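Local coordinates for protein lysine cyclodeaminase (Streptomyces pristinaespiralis, PDB 5YU3) that catalyses the NAD-dependent cyclodeamination of L-lysine, probably to L-pipecolic acid with release of ammonia, and also recognises L-ornithine and L-2,4-diaminobutyric acid, at residues A[137-145]-A[198-209]; A[126-135]-A[226-234]. All blocks are in the same frame, centred on the assembly; numbering follows the deposited sequence.

Interaction 1: A[137-145]-A[198-209]; sequences DSHTLGLIG and IAAEADVISTAT. With NAD (nicotinamide-adenine-dinucleotide), chain F.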
loop_
_atom_site.group_PDB
_atom_site.type_symbol
_atom_site.label_atom_id
_atom_site.label_comp_id
_atom_site.label_asym_id
_atom_site.label_seq_id
_atom_site.Cartn_x
_atom_site.Cartn_y
_atom_site.Cartn_z
ATOM N N ASP A 137 14.742 28.211 25.905
ATOM C CA ASP A 137 15.576 27.834 27.035
ATOM C C ASP A 137 14.993 26.659 27.813
ATOM O O ASP A 137 15.385 26.430 28.966
ATOM C CB ASP A 137 15.805 29.040 27.956
ATOM C CG ASP A 137 14.514 29.610 28.517
ATOM O OD1 ASP A 137 13.425 29.218 28.047
ATOM O OD2 ASP A 137 14.584 30.461 29.431
ATOM N N SER A 138 14.065 25.912 27.203
ATOM C CA SER A 138 13.503 24.720 27.832
ATOM C C SER A 138 14.604 23.806 28.354
ATOM O O SER A 138 15.539 23.454 27.628
ATOM C CB SER A 138 12.632 23.962 26.829
ATOM O OG SER A 138 11.417 24.653 26.583
ATOM N N HIS A 139 14.472 23.409 29.612
ATOM C CA HIS A 139 15.501 22.663 30.315
ATOM C C HIS A 139 15.047 21.270 30.735
ATOM O O HIS A 139 15.877 20.356 30.815
ATOM C CB HIS A 139 15.959 23.517 31.529
ATOM C CG HIS A 139 16.570 22.755 32.666
ATOM N ND1 HIS A 139 15.856 21.881 33.461
ATOM C CD2 HIS A 139 17.815 22.812 33.199
ATOM C CE1 HIS A 139 16.648 21.392 34.400
ATOM N NE2 HIS A 139 17.842 21.944 34.266
ATOM N N THR A 140 13.751 21.070 30.967
ATOM C CA THR A 140 13.218 19.809 31.471
ATOM C C THR A 140 12.240 19.219 30.469
ATOM O O THR A 140 11.206 19.828 30.175
ATOM C CB THR A 140 12.514 20.007 32.815
ATOM O OG1 THR A 140 13.480 20.383 33.806
ATOM C CG2 THR A 140 11.814 18.723 33.238
ATOM N N LEU A 141 12.546 18.027 29.974
ATOM C CA LEU A 141 11.643 17.295 29.098
ATOM C C LEU A 141 10.868 16.271 29.911
ATOM O O LEU A 141 11.423 15.619 30.803
ATOM C CB LEU A 141 12.416 16.597 27.968
ATOM C CG LEU A 141 11.671 15.561 27.111
ATOM C CD1 LEU A 141 10.640 16.267 26.238
ATOM C CD2 LEU A 141 12.660 14.770 26.242
ATOM N N GLY A 142 9.582 16.142 29.614
ATOM C CA GLY A 142 8.761 15.068 30.148
ATOM C C GLY A 142 8.463 14.062 29.050
ATOM O O GLY A 142 8.214 14.444 27.902
ATOM N N LEU A 143 8.508 12.776 29.401
ATOM C CA LEU A 143 8.134 11.704 28.480
ATOM C C LEU A 143 7.113 10.813 29.159
ATOM O O LEU A 143 7.382 10.268 30.233
ATOM C CB LEU A 143 9.351 10.867 28.045
ATOM C CG LEU A 143 10.455 11.603 27.281
ATOM C CD1 LEU A 143 11.650 10.678 27.066
ATOM C CD2 LEU A 143 9.966 12.175 25.935
ATOM N N ILE A 144 5.939 10.664 28.545
ATOM C CA ILE A 144 4.954 9.678 28.974
ATOM C C ILE A 144 4.931 8.580 27.924
ATOM O O ILE A 144 4.617 8.841 26.754
ATOM C CB ILE A 144 3.553 10.284 29.153
ATOM C CG1 ILE A 144 3.612 11.573 29.977
ATOM C CG2 ILE A 144 2.622 9.235 29.776
ATOM C CD1 ILE A 144 3.839 11.328 31.426
ATOM N N GLY A 145 5.255 7.354 28.340
ATOM C CA GLY A 145 5.613 6.310 27.399
ATOM C C GLY A 145 7.110 6.327 27.139
ATOM O O GLY A 145 7.640 7.312 26.620
ATOM N N ILE A 198 5.421 15.152 36.210
ATOM C CA ILE A 198 5.859 15.550 34.876
ATOM C C ILE A 198 5.052 16.746 34.391
ATOM O O ILE A 198 5.610 17.718 33.866
ATOM C CB ILE A 198 5.749 14.351 33.912
ATOM C CG1 ILE A 198 6.750 13.256 34.314
ATOM C CG2 ILE A 198 5.965 14.794 32.463
ATOM C CD1 ILE A 198 6.553 11.934 33.570
ATOM N N ALA A 199 3.728 16.705 34.584
ATOM C CA ALA A 199 2.877 17.828 34.199
ATOM C C ALA A 199 3.293 19.114 34.908
ATOM O O ALA A 199 3.355 20.181 34.288
ATOM C CB ALA A 199 1.414 17.494 34.493
ATOM N N ALA A 200 3.621 19.024 36.201
ATOM C CA ALA A 200 3.949 20.227 36.962
ATOM C C ALA A 200 5.312 20.805 36.598
ATOM O O ALA A 200 5.494 22.027 36.657
ATOM C CB ALA A 200 3.897 19.934 38.465
ATOM N N GLU A 201 6.284 19.964 36.226
ATOM C CA GLU A 201 7.668 20.411 36.171
ATOM C C GLU A 201 8.254 20.530 34.769
ATOM O O GLU A 201 9.270 21.211 34.609
ATOM C CB GLU A 201 8.558 19.471 36.998
ATOM C CG GLU A 201 8.408 19.675 38.503
ATOM C CD GLU A 201 9.320 18.782 39.334
ATOM O OE1 GLU A 201 8.870 18.290 40.390
ATOM O OE2 GLU A 201 10.489 18.581 38.943
ATOM N N ALA A 202 7.647 19.919 33.756
ATOM C CA ALA A 202 8.277 19.890 32.439
ATOM C C ALA A 202 8.061 21.191 31.677
ATOM O O ALA A 202 7.010 21.834 31.779
ATOM C CB ALA A 202 7.741 18.714 31.615
ATOM N N ASP A 203 9.068 21.565 30.886
ATOM C CA ASP A 203 8.939 22.649 29.917
ATOM C C ASP A 203 8.378 22.172 28.583
ATOM O O ASP A 203 7.684 22.926 27.890
ATOM C CB ASP A 203 10.300 23.301 29.666
ATOM C CG ASP A 203 10.913 23.870 30.927
ATOM O OD1 ASP A 203 10.247 24.706 31.576
ATOM O OD2 ASP A 203 12.054 23.477 31.263
ATOM N N VAL A 204 8.689 20.942 28.200
ATOM C CA VAL A 204 8.172 20.332 26.982
ATOM C C VAL A 204 7.895 18.872 27.311
ATOM O O VAL A 204 8.611 18.267 28.111
ATOM C CB VAL A 204 9.174 20.507 25.817
ATOM C CG1 VAL A 204 10.571 20.124 26.262
ATOM C CG2 VAL A 204 8.743 19.704 24.582
ATOM N N ILE A 205 6.824 18.317 26.750
ATOM C CA ILE A 205 6.450 16.928 26.996
ATOM C C ILE A 205 6.228 16.263 25.646
ATOM O O ILE A 205 5.689 16.893 24.732
ATOM C CB ILE A 205 5.175 16.815 27.867
ATOM C CG1 ILE A 205 5.449 17.310 29.295
ATOM C CG2 ILE A 205 4.629 15.368 27.899
ATOM C CD1 ILE A 205 4.187 17.471 30.151
ATOM N N SER A 206 6.647 15.004 25.517
ATOM C CA SER A 206 6.185 14.134 24.438
ATOM C C SER A 206 5.419 12.966 25.042
ATOM O O SER A 206 5.922 12.287 25.945
ATOM C CB SER A 206 7.354 13.602 23.578
ATOM O OG SER A 206 7.929 14.631 22.808
ATOM N N THR A 207 4.201 12.732 24.554
ATOM C CA THR A 207 3.454 11.527 24.890
ATOM C C THR A 207 3.539 10.570 23.709
ATOM O O THR A 207 3.273 10.964 22.571
ATOM C CB THR A 207 1.986 11.829 25.239
ATOM O OG1 THR A 207 1.294 12.356 24.099
ATOM C CG2 THR A 207 1.905 12.852 26.374
ATOM N N ALA A 208 3.948 9.323 23.976
ATOM C CA ALA A 208 4.134 8.349 22.897
ATOM C C ALA A 208 3.913 6.976 23.529
ATOM O O ALA A 208 4.858 6.252 23.873
ATOM C CB ALA A 208 5.514 8.460 22.239
ATOM N N THR A 209 2.634 6.641 23.725
ATOM C CA THR A 209 2.238 5.439 24.434
ATOM C C THR A 209 1.470 4.506 23.514
ATOM O O THR A 209 0.910 4.925 22.497
ATOM C CB THR A 209 1.324 5.763 25.627
ATOM O OG1 THR A 209 0.017 6.081 25.122
ATOM C CG2 THR A 209 1.866 6.948 26.411
HETATM P PA NAD F . 6.290 1.013 22.059
HETATM O O1A NAD F . 5.450 -0.209 22.260
HETATM O O2A NAD F . 7.777 0.873 21.796
HETATM O O5B NAD F . 6.169 1.926 23.378
HETATM C C5B NAD F . 4.879 2.326 23.856
HETATM C C4B NAD F . 4.997 2.436 25.369
HETATM O O4B NAD F . 3.794 3.002 25.895
HETATM C C3B NAD F . 5.143 1.062 26.028
HETATM O O3B NAD F . 6.375 1.000 26.779
HETATM C C2B NAD F . 3.932 0.964 26.941
HETATM O O2B NAD F . 4.188 0.299 28.176
HETATM C C1B NAD F . 3.609 2.422 27.181
HETATM N N9A NAD F . 2.238 2.731 27.639
HETATM C C8A NAD F . 1.076 2.130 27.292
HETATM N N7A NAD F . 0.021 2.736 27.926
HETATM C C5A NAD F . 0.532 3.739 28.679
HETATM C C6A NAD F . 0.012 4.770 29.598
HETATM N N6A NAD F . -1.315 4.874 29.846
HETATM N N1A NAD F . 0.902 5.621 30.156
HETATM C C2A NAD F . 2.228 5.556 29.936
HETATM N N3A NAD F . 2.776 4.635 29.126
HETATM C C4A NAD F . 1.989 3.728 28.484
HETATM O O3 NAD F . 5.612 1.859 20.848
HETATM P PN NAD F . 6.210 3.145 20.109
HETATM O O1N NAD F . 6.975 3.970 21.118
HETATM O O2N NAD F . 6.884 2.679 18.836
HETATM O O5D NAD F . 4.873 3.925 19.655
HETATM C C5D NAD F . 4.099 4.645 20.616
HETATM C C4D NAD F . 2.953 5.355 19.895
HETATM O O4D NAD F . 3.475 6.237 18.902
HETATM C C3D NAD F . 2.055 4.379 19.154
HETATM O O3D NAD F . 0.692 4.847 19.245
HETATM C C2D NAD F . 2.508 4.514 17.717
HETATM O O2D NAD F . 1.520 4.081 16.772
HETATM C C1D NAD F . 2.783 6.003 17.674
HETATM N N1N NAD F . 3.604 6.452 16.556
HETATM C C2N NAD F . 3.364 7.672 16.057
HETATM C C3N NAD F . 4.101 8.167 14.991
HETATM C C7N NAD F . 3.804 9.539 14.485
HETATM O O7N NAD F . 4.262 9.911 13.424
HETATM N N7N NAD F . 3.062 10.354 15.254
HETATM C C4N NAD F . 5.139 7.401 14.450
HETATM C C5N NAD F . 5.382 6.149 15.013
HETATM C C6N NAD F . 4.606 5.691 16.079
HETATM O O HOH W 1 11.465 21.716 35.942
HETATM O O HOH W 2 7.445 9.761 24.993
#
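Asp203 OD2 is gripped by two successive backbone amides, His139 N at 2.9 Å and Thr140 N at 3.0 Å. The first comes from above the carboxylate plane, 38° out of it, and the second on the anti side; chi1 of -59° sets CG opposite the carbonyl carbon, which carries the carboxylate to this turn. Its other oxygen, OD1, is held by Arg225 and His227. Asp203 N donates to Thr140 O. Beyond it strands 140-144 and 204-207 run parallel, 17° apart: Gly142 N reaches Val204 O at 2.8 Å, and Ser206 N reaches Gly142 O at 2.9 Å. A CB on Gly142 would collide with Ile198 CG2, which lies 3.6 Å from Gly142 CA. Over the same face Ile144 CD1 meets Ile198 CD1 at 3.5 Å, the two side chains crossing obliquely, while Ile144 CG2 turns to the NAD adenine, 3.7 Å from its C2A. On the other face, Leu141 CD1 touches Val204 CG1. Strand 140-144 lies between strands 204-207 and 165-169 in a parallel sheet, with helix 195-201 over the Gly142 and Ile144 face and helix 148-160 over that of Leu141 and Ser206.

Interaction 2: A[126-135]-A[226-234]; sequences SAVASRLLAR and EHLHINAVG. With NA (sodium ion), chain E; NAD (nicotinamide-adenine-dinucleotide), chain F.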
loop_
_atom_site.group_PDB
_atom_site.type_symbol
_atom_site.label_atom_id
_atom_site.label_comp_id
_atom_site.label_asym_id
_atom_site.label_seq_id
_atom_site.Cartn_x
_atom_site.Cartn_y
_atom_site.Cartn_z
ATOM N N SER A 126 8.703 16.227 15.863
ATOM C CA SER A 126 8.560 16.866 17.172
ATOM C C SER A 126 9.594 17.968 17.366
ATOM O O SER A 126 9.294 19.015 17.956
ATOM C CB SER A 126 8.669 15.827 18.289
ATOM O OG SER A 126 7.530 14.984 18.332
ATOM N N ALA A 127 10.824 17.754 16.878
ATOM C CA ALA A 127 11.858 18.779 17.002
ATOM C C ALA A 127 11.512 20.019 16.189
ATOM O O ALA A 127 11.725 21.146 16.651
ATOM C CB ALA A 127 13.218 18.223 16.563
ATOM N N VAL A 128 10.981 19.836 14.972
ATOM C CA VAL A 128 10.547 20.981 14.171
ATOM C C VAL A 128 9.460 21.762 14.902
ATOM O O VAL A 128 9.501 23.001 14.978
ATOM C CB VAL A 128 10.057 20.518 12.786
ATOM C CG1 VAL A 128 9.442 21.684 12.008
ATOM C CG2 VAL A 128 11.210 19.914 12.005
ATOM N N ALA A 129 8.459 21.055 15.425
ATOM C CA ALA A 129 7.356 21.733 16.108
ATOM C C ALA A 129 7.820 22.399 17.392
ATOM O O ALA A 129 7.346 23.489 17.736
ATOM C CB ALA A 129 6.234 20.748 16.433
ATOM N N SER A 130 8.718 21.741 18.130
ATOM C CA SER A 130 9.131 22.268 19.427
ATOM C C SER A 130 10.068 23.457 19.277
ATOM O O SER A 130 10.082 24.347 20.136
ATOM C CB SER A 130 9.788 21.170 20.258
ATOM O OG SER A 130 8.899 20.097 20.507
ATOM N N ARG A 131 10.858 23.499 18.204
ATOM C CA ARG A 131 11.633 24.700 17.936
ATOM C C ARG A 131 10.717 25.907 17.781
ATOM O O ARG A 131 11.046 27.011 18.234
ATOM C CB ARG A 131 12.489 24.493 16.685
ATOM C CG ARG A 131 13.767 25.288 16.662
ATOM C CD ARG A 131 14.750 24.620 15.717
ATOM N NE ARG A 131 14.056 24.205 14.503
ATOM C CZ ARG A 131 14.656 23.686 13.437
ATOM N NH1 ARG A 131 15.979 23.506 13.438
ATOM N NH2 ARG A 131 13.928 23.345 12.374
ATOM N N LEU A 132 9.551 25.710 17.160
ATOM C CA LEU A 132 8.612 26.807 16.949
ATOM C C LEU A 132 7.827 27.164 18.209
ATOM O O LEU A 132 7.478 28.337 18.398
ATOM C CB LEU A 132 7.624 26.454 15.832
ATOM C CG LEU A 132 8.119 26.577 14.383
ATOM C CD1 LEU A 132 7.351 25.623 13.482
ATOM C CD2 LEU A 132 7.991 28.005 13.882
ATOM N N LEU A 133 7.515 26.182 19.065
ATOM C CA LEU A 133 6.480 26.361 20.080
ATOM C C LEU A 133 6.922 26.098 21.512
ATOM O O LEU A 133 6.147 26.384 22.438
ATOM C CB LEU A 133 5.273 25.455 19.765
ATOM C CG LEU A 133 4.512 25.829 18.490
ATOM C CD1 LEU A 133 3.477 24.772 18.122
ATOM C CD2 LEU A 133 3.846 27.189 18.657
ATOM N N ALA A 134 8.100 25.536 21.738
ATOM C CA ALA A 134 8.615 25.431 23.096
ATOM C C ALA A 134 9.541 26.605 23.383
ATOM O O ALA A 134 10.133 27.196 22.473
ATOM C CB ALA A 134 9.372 24.114 23.302
ATOM N N ARG A 135 9.668 26.937 24.659
ATOM C CA ARG A 135 10.583 27.990 25.066
ATOM C C ARG A 135 12.001 27.623 24.637
ATOM O O ARG A 135 12.434 26.485 24.858
ATOM C CB ARG A 135 10.521 28.181 26.580
ATOM C CG ARG A 135 9.537 29.255 27.039
ATOM C CD ARG A 135 9.773 29.584 28.513
ATOM N NE ARG A 135 10.972 30.402 28.715
ATOM C CZ ARG A 135 11.017 31.728 28.585
ATOM N NH1 ARG A 135 9.926 32.408 28.264
ATOM N NH2 ARG A 135 12.156 32.379 28.788
ATOM N N GLU A 226 3.010 27.508 32.420
ATOM C CA GLU A 226 2.300 28.398 31.507
ATOM C C GLU A 226 2.781 28.243 30.071
ATOM O O GLU A 226 1.983 28.362 29.139
ATOM C CB GLU A 226 2.471 29.848 31.956
ATOM C CG GLU A 226 1.590 30.829 31.192
ATOM C CD GLU A 226 1.818 32.264 31.621
ATOM O OE1 GLU A 226 2.678 32.487 32.509
ATOM O OE2 GLU A 226 1.155 33.166 31.056
ATOM N N HIS A 227 4.065 27.955 29.880
ATOM C CA HIS A 227 4.686 27.896 28.560
ATOM C C HIS A 227 4.765 26.488 27.989
ATOM O O HIS A 227 5.372 26.307 26.927
ATOM C CB HIS A 227 6.093 28.477 28.629
ATOM C CG HIS A 227 6.968 27.790 29.629
ATOM N ND1 HIS A 227 6.955 28.107 30.973
ATOM C CD2 HIS A 227 7.858 26.778 29.490
ATOM C CE1 HIS A 227 7.813 27.332 31.615
ATOM N NE2 HIS A 227 8.379 26.520 30.737
ATOM N N LEU A 228 4.178 25.497 28.663
ATOM C CA LEU A 228 4.352 24.095 28.276
ATOM C C LEU A 228 4.025 23.863 26.804
ATOM O O LEU A 228 3.015 24.358 26.285
ATOM C CB LEU A 228 3.468 23.196 29.152
ATOM C CG LEU A 228 3.360 21.721 28.728
ATOM C CD1 LEU A 228 4.734 21.027 28.806
ATOM C CD2 LEU A 228 2.346 20.970 29.562
ATOM N N HIS A 229 4.901 23.120 26.127
ATOM C CA HIS A 229 4.611 22.574 24.808
ATOM C C HIS A 229 4.551 21.054 24.878
ATOM O O HIS A 229 5.447 20.421 25.449
ATOM C CB HIS A 229 5.662 22.980 23.775
ATOM C CG HIS A 229 5.449 22.307 22.462
ATOM N ND1 HIS A 229 4.342 22.557 21.681
ATOM C CD2 HIS A 229 6.160 21.347 21.819
ATOM C CE1 HIS A 229 4.390 21.797 20.598
ATOM N NE2 HIS A 229 5.486 21.059 20.654
ATOM N N ILE A 230 3.518 20.468 24.274
ATOM C CA ILE A 230 3.345 19.020 24.248
ATOM C C ILE A 230 3.416 18.544 22.806
ATOM O O ILE A 230 2.693 19.063 21.948
ATOM C CB ILE A 230 2.008 18.580 24.865
ATOM C CG1 ILE A 230 1.834 19.147 26.277
ATOM C CG2 ILE A 230 1.912 17.036 24.859
ATOM C CD1 ILE A 230 0.469 18.815 26.893
ATOM N N ASN A 231 4.270 17.549 22.544
ATOM C CA ASN A 231 4.198 16.782 21.302
ATOM C C ASN A 231 3.348 15.552 21.587
ATOM O O ASN A 231 3.771 14.655 22.325
ATOM C CB ASN A 231 5.591 16.387 20.798
ATOM C CG ASN A 231 6.519 17.570 20.665
ATOM O OD1 ASN A 231 6.339 18.429 19.801
ATOM N ND2 ASN A 231 7.530 17.623 21.532
ATOM N N ALA A 232 2.131 15.528 21.043
ATOM C CA ALA A 232 1.220 14.400 21.221
ATOM C C ALA A 232 1.467 13.435 20.065
ATOM O O ALA A 232 1.028 13.666 18.937
ATOM C CB ALA A 232 -0.225 14.888 21.273
ATOM N N VAL A 233 2.215 12.364 20.332
ATOM C CA VAL A 233 2.793 11.570 19.247
ATOM C C VAL A 233 2.021 10.269 19.081
ATOM O O VAL A 233 1.912 9.742 17.965
ATOM C CB VAL A 233 4.288 11.298 19.507
ATOM C CG1 VAL A 233 4.865 10.336 18.461
ATOM C CG2 VAL A 233 5.055 12.611 19.507
ATOM N N GLY A 234 1.490 9.739 20.188
ATOM C CA GLY A 234 0.723 8.508 20.144
ATOM C C GLY A 234 -0.413 8.607 19.143
ATOM O O GLY A 234 -1.081 9.638 19.072
HETATM NA NA NA E . -1.377 12.419 18.083
HETATM P PA NAD F . 6.290 1.013 22.059
HETATM O O1A NAD F . 5.450 -0.209 22.260
HETATM O O2A NAD F . 7.777 0.873 21.796
HETATM O O5B NAD F . 6.169 1.926 23.378
HETATM C C5B NAD F . 4.879 2.326 23.856
HETATM C C4B NAD F . 4.997 2.436 25.369
HETATM O O4B NAD F . 3.794 3.002 25.895
HETATM C C3B NAD F . 5.143 1.062 26.028
HETATM O O3B NAD F . 6.375 1.000 26.779
HETATM C C2B NAD F . 3.932 0.964 26.941
HETATM O O2B NAD F . 4.188 0.299 28.176
HETATM C C1B NAD F . 3.609 2.422 27.181
HETATM N N9A NAD F . 2.238 2.731 27.639
HETATM C C8A NAD F . 1.076 2.130 27.292
HETATM N N7A NAD F . 0.021 2.736 27.926
HETATM C C5A NAD F . 0.532 3.739 28.679
HETATM C C6A NAD F . 0.012 4.770 29.598
HETATM N N6A NAD F . -1.315 4.874 29.846
HETATM N N1A NAD F . 0.902 5.621 30.156
HETATM C C2A NAD F . 2.228 5.556 29.936
HETATM N N3A NAD F . 2.776 4.635 29.126
HETATM C C4A NAD F . 1.989 3.728 28.484
HETATM O O3 NAD F . 5.612 1.859 20.848
HETATM P PN NAD F . 6.210 3.145 20.109
HETATM O O1N NAD F . 6.975 3.970 21.118
HETATM O O2N NAD F . 6.884 2.679 18.836
HETATM O O5D NAD F . 4.873 3.925 19.655
HETATM C C5D NAD F . 4.099 4.645 20.616
HETATM C C4D NAD F . 2.953 5.355 19.895
HETATM O O4D NAD F . 3.475 6.237 18.902
HETATM C C3D NAD F . 2.055 4.379 19.154
HETATM O O3D NAD F . 0.692 4.847 19.245
HETATM C C2D NAD F . 2.508 4.514 17.717
HETATM O O2D NAD F . 1.520 4.081 16.772
HETATM C C1D NAD F . 2.783 6.003 17.674
HETATM N N1N NAD F . 3.604 6.452 16.556
HETATM C C2N NAD F . 3.364 7.672 16.057
HETATM C C3N NAD F . 4.101 8.167 14.991
HETATM C C7N NAD F . 3.804 9.539 14.485
HETATM O O7N NAD F . 4.262 9.911 13.424
HETATM N N7N NAD F . 3.062 10.354 15.254
HETATM C C4N NAD F . 5.139 7.401 14.450
HETATM C C5N NAD F . 5.382 6.149 15.013
HETATM C C6N NAD F . 4.606 5.691 16.079
HETATM O O HOH W 3 7.891 25.385 26.359
#
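Ser130 OG receives Asn231 ND2 at 3.0 Å, the oxygen lying only 3° out of the amide plane, and the same hydroxyl donates to Ser126 O. That oxygen also sits at the edge of the His229 ring, 3.3 Å from CD2, while Leu133 CB approaches ND1 of that ring at 3.6 Å. With CG opposite the backbone N (chi1 174°), the imidazole of His229 extends to the helix, and Ala134 CB packs on His229 CB.

At the far end Arg135 CD rests over one face of the His227 ring, 3.7 Å from its centroid, a CH-pi contact, and a water joins Arg135 N to His227 O.

Within this shell His229 NE2 donates to Asn231 OD1 at 2.9 Å from above the carbonyl plane, which orients both side chains. A second shell positions them: His229 ND1 pairs with Ser297, Asn231 ND2 also meets Ser206, and Gln153 holds Ser126 OG. Replacing His229 by alanine removes the ring and would probably leave Asn231 OD1 without its NE2 donor, Ser297 without its ND1 partner and a gap beside Leu133 CB.

Past strand 229-232, Val233 O accepts the nicotinamide amide N7N of NAD at 3.0 Å, and Ala232 O and Gly234 O bind sodium with Asp300 and Ser301. Segment 126-133, the end of helix 115-133, runs at 161° to strand 229-232; such packing on a strand whose C-terminal end meets the cofactor is consistent with a Rossmann-type NAD domain.

How the interactions relate
Both contacts are largely buried, their centres about 9 Å apart; interaction 1 is exposed at His139, interaction 2 partly exposed where Arg135 meets His227. They share the parallel sheet: strands 204-207 and 229-232 are neighbours, probably hydrogen-bonded through Ile205 O and Asn231 N, 2.7 Å apart. Interaction 1 is strand against strand, built mainly from backbone bonds, and buries 739 Å². Interaction 2 lays a helix on the sheet and buries 406 Å², with a single direct hydrogen bond between its segments, made by side chains. Asp203 and His227 link the two at the N-terminal ends of the strands, away from NAD. At the opposite ends interaction 1 reaches the adenine, interaction 2 the nicotinamide and sodium.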